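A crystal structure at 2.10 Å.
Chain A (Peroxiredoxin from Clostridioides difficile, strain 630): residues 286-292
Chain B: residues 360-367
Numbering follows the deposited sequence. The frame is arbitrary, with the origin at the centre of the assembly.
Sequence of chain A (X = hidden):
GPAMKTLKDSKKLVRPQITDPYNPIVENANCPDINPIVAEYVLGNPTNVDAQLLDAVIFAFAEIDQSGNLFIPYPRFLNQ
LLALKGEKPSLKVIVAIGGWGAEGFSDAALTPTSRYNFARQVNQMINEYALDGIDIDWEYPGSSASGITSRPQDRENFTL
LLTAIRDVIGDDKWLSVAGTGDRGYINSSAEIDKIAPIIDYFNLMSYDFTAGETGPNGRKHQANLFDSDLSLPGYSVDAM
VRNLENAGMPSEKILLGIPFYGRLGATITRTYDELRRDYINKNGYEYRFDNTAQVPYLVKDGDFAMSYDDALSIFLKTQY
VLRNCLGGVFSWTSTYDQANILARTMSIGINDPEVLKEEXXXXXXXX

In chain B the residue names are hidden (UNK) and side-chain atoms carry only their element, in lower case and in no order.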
# COMPACT_ATOMS: atom_id res chain seq x y z
N GLU A 286 -2.72 -2.69 10.89
CA GLU A 286 -3.13 -2.54 9.48
C GLU A 286 -2.62 -1.19 8.97
O GLU A 286 -2.79 -0.17 9.68
CB GLU A 286 -4.65 -2.73 9.38
CG GLU A 286 -5.09 -3.43 8.10
CD GLU A 286 -6.16 -4.49 8.27
OE1 GLU A 286 -6.47 -4.87 9.43
OE2 GLU A 286 -6.66 -4.96 7.24
N TYR A 287 -2.01 -1.19 7.78
CA TYR A 287 -1.48 -0.00 7.07
C TYR A 287 -2.64 0.73 6.39
O TYR A 287 -3.40 0.09 5.63
CB TYR A 287 -0.41 -0.44 6.08
CG TYR A 287 0.21 0.67 5.27
CD1 TYR A 287 -0.44 1.18 4.16
CD2 TYR A 287 1.44 1.20 5.61
CE1 TYR A 287 0.13 2.18 3.39
CE2 TYR A 287 2.02 2.22 4.87
CZ TYR A 287 1.36 2.72 3.75
OH TYR A 287 1.91 3.71 2.99
N ARG A 288 -2.79 2.03 6.68
CA ARG A 288 -3.80 2.95 6.07
C ARG A 288 -3.08 4.20 5.52
O ARG A 288 -1.94 4.49 5.95
CB ARG A 288 -4.85 3.36 7.10
CG ARG A 288 -5.68 2.21 7.66
CD ARG A 288 -6.77 1.78 6.71
NE ARG A 288 -7.32 0.48 7.07
CZ ARG A 288 -8.39 0.26 7.82
NH1 ARG A 288 -9.08 1.28 8.32
NH2 ARG A 288 -8.77 -0.98 8.08
N PHE A 289 -3.74 4.92 4.61
CA PHE A 289 -3.20 6.15 3.95
C PHE A 289 -4.29 7.23 3.84
O PHE A 289 -5.43 6.98 3.32
CB PHE A 289 -2.52 5.83 2.61
CG PHE A 289 -1.46 6.83 2.22
CD1 PHE A 289 -1.81 8.04 1.65
CD2 PHE A 289 -0.12 6.58 2.50
CE1 PHE A 289 -0.83 8.97 1.33
CE2 PHE A 289 0.85 7.52 2.19
CZ PHE A 289 0.50 8.71 1.60
N ASP A 290 -3.95 8.43 4.31
CA ASP A 290 -4.74 9.67 4.11
C ASP A 290 -4.19 10.33 2.85
O ASP A 290 -3.07 10.83 2.89
CB ASP A 290 -4.66 10.53 5.37
CG ASP A 290 -5.74 11.58 5.49
OD1 ASP A 290 -6.23 12.04 4.42
OD2 ASP A 290 -6.08 11.93 6.65
N ASN A 291 -4.95 10.26 1.75
CA ASN A 291 -4.58 10.80 0.41
C ASN A 291 -4.81 12.32 0.33
O ASN A 291 -4.18 12.95 -0.57
CB ASN A 291 -5.32 10.05 -0.70
CG ASN A 291 -4.62 8.75 -1.00
OD1 ASN A 291 -5.09 7.68 -0.62
ND2 ASN A 291 -3.44 8.85 -1.58
N THR A 292 -5.70 12.85 1.18
CA THR A 292 -5.88 14.31 1.48
C THR A 292 -4.59 14.79 2.20
O THR A 292 -3.75 15.44 1.53
CB THR A 292 -7.17 14.58 2.29
OG1 THR A 292 -8.26 13.76 1.86
CG2 THR A 292 -7.62 16.02 2.21
N UNK B 360 -11.19 2.17 -0.19
CA UNK B 360 -9.79 1.97 -0.67
C UNK B 360 -9.05 3.32 -0.79
O UNK B 360 -7.79 3.28 -0.87
c UNK B 360 -10.48 -0.15 -2.10
c UNK B 360 -10.43 -0.68 -3.52
c UNK B 360 -9.86 -1.17 -1.17
c UNK B 360 -9.80 1.24 -2.02
N UNK B 361 -9.79 4.44 -0.84
CA UNK B 361 -9.21 5.83 -0.80
C UNK B 361 -8.52 6.02 0.56
O UNK B 361 -7.55 6.79 0.61
c UNK B 361 -9.49 7.87 -3.33
o UNK B 361 -9.72 8.01 -4.56
o UNK B 361 -8.41 8.21 -2.80
c UNK B 361 -10.27 6.93 -1.01
c UNK B 361 -10.60 7.28 -2.46
N UNK B 362 -9.00 5.31 1.59
CA UNK B 362 -8.48 5.34 2.97
C UNK B 362 -7.55 4.18 3.28
O UNK B 362 -7.49 3.79 4.45
N UNK B 363 -6.84 3.63 2.29
CA UNK B 363 -5.94 2.45 2.45
C UNK B 363 -4.73 2.56 1.49
O UNK B 363 -3.58 2.29 1.92
c UNK B 363 -6.70 1.12 2.21
c UNK B 363 -5.71 -0.04 2.25
c UNK B 363 -7.86 0.92 3.19
c UNK B 363 -8.76 -0.25 2.87
N UNK B 364 -4.99 2.86 0.21
CA UNK B 364 -3.97 2.82 -0.86
C UNK B 364 -3.42 4.22 -1.12
O UNK B 364 -4.19 5.14 -1.52
c UNK B 364 -3.75 -0.23 -2.07
c UNK B 364 -3.93 -1.58 -1.83
c UNK B 364 -4.55 2.15 -2.10
c UNK B 364 -5.15 -2.04 -1.35
c UNK B 364 -6.17 -1.14 -1.10
c UNK B 364 -5.98 0.22 -1.34
o UNK B 364 -5.32 -3.38 -1.12
c UNK B 364 -4.78 0.69 -1.86
N UNK B 365 -2.11 4.35 -0.89
CA UNK B 365 -1.29 5.52 -1.21
C UNK B 365 -1.29 5.80 -2.70
O UNK B 365 -0.79 4.93 -3.48
N UNK B 366 -1.85 6.96 -3.07
CA UNK B 366 -1.83 7.57 -4.42
C UNK B 366 -0.69 8.61 -4.48
O UNK B 366 -0.40 9.25 -3.45
o UNK B 366 -3.91 4.79 -4.90
c UNK B 366 -4.17 5.87 -5.42
c UNK B 366 -4.37 7.13 -4.61
c UNK B 366 -3.22 8.14 -4.74
n UNK B 366 -4.25 6.01 -6.74
N UNK B 367 -0.03 8.75 -5.64
CA UNK B 367 0.87 9.89 -5.96
C UNK B 367 0.01 11.16 -6.15
O UNK B 367 -1.13 11.13 -6.65
OXT UNK B 367 0.42 12.27 -5.77
c UNK B 367 4.06 5.97 -6.64
c UNK B 367 2.57 8.30 -7.00
c UNK B 367 3.67 8.28 -6.16
c UNK B 367 2.24 7.12 -7.66
c UNK B 367 2.98 5.97 -7.49
c UNK B 367 4.41 7.12 -5.98
c UNK B 367 1.75 9.55 -7.17
O HOH W 1 -8.03 9.27 2.51

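Position 360 carries four side-chain carbons, forked at the second; its CA-to-CB bond points away from chain A, and no side-chain atom comes within 8 Å of the 286-292 stretch. The fork identifies Leu B360.

At position 361 there are three carbons, the third bearing two oxygens: a carboxylate on a two-carbon stem. Its CB leaves sideways, but the end of the side chain comes nearer to chain A. This is Glu B361.

Position 362 has no side-chain atoms. Its CA lies 3.5 Å from O of Phe A289, with an angle of 139° at the hydrogen, a CA-H...O contact. An ideal CB would point away and find room, so this contact does not itself demand the absence of a side chain. The residue is Gly B362.

Position 363 has four carbons, forked at the first, with one arm two carbons long. Although its CA-to-CB bond points away, the first carbon of the longer arm packs 3.8 Å from CD of Arg A288. The branching identifies Ile B363.

Position 364 has one carbon, then a six-carbon ring bearing one oxygen; its backbone C lies 4.2 Å from CB of Phe A289. Its CA-to-CB bond points away, and the side chain stays 5.8 Å from the 286-292 stretch. This is Tyr B364, whose backbone N donates to O of Leu B360 at 3.0 Å, an i to i+4 bond of helical type that starts from Leu B360 in the helix.

Position 365 is again without side-chain atoms. Its CA sits 3.9 Å from the centroid of the Phe A289 ring and 21° off the ring normal, a CH-pi contact over the face. An ideal CB would fall 3.5 Å from CD2 of Phe A289, a tight fit, so here the bare backbone suits the close approach. The residue is Gly B365.

Position 366 bears three carbons, the third carrying one oxygen and one nitrogen, an amide. Its CB leaves sideways, in the neighbourhood of Asn A291, while the end of the side chain leads away. This is Gln B366.

Position 367 has one carbon and a six-carbon ring without oxygen, and its backbone ends in O and OXT. Its CA-to-CB bond points away, and it makes no contact with the 286-292 stretch: Phe B367, the C-terminal residue.

The contact buries 416 Å² and works largely through the backbone of chain B. Arg A288 brings CD to 3.1 Å from O of Gly B362. Asn A291 points toward chain B and is extensively covered, but its amide is probably turned over in the model, leaving its polar pairings open. A water bridges the chains, donating to O of Glu B361 at 3.2 Å and accepting a weak bond from N of Asn A291 at 3.3 Å.

Chain B (360-367) LEGIYGQF
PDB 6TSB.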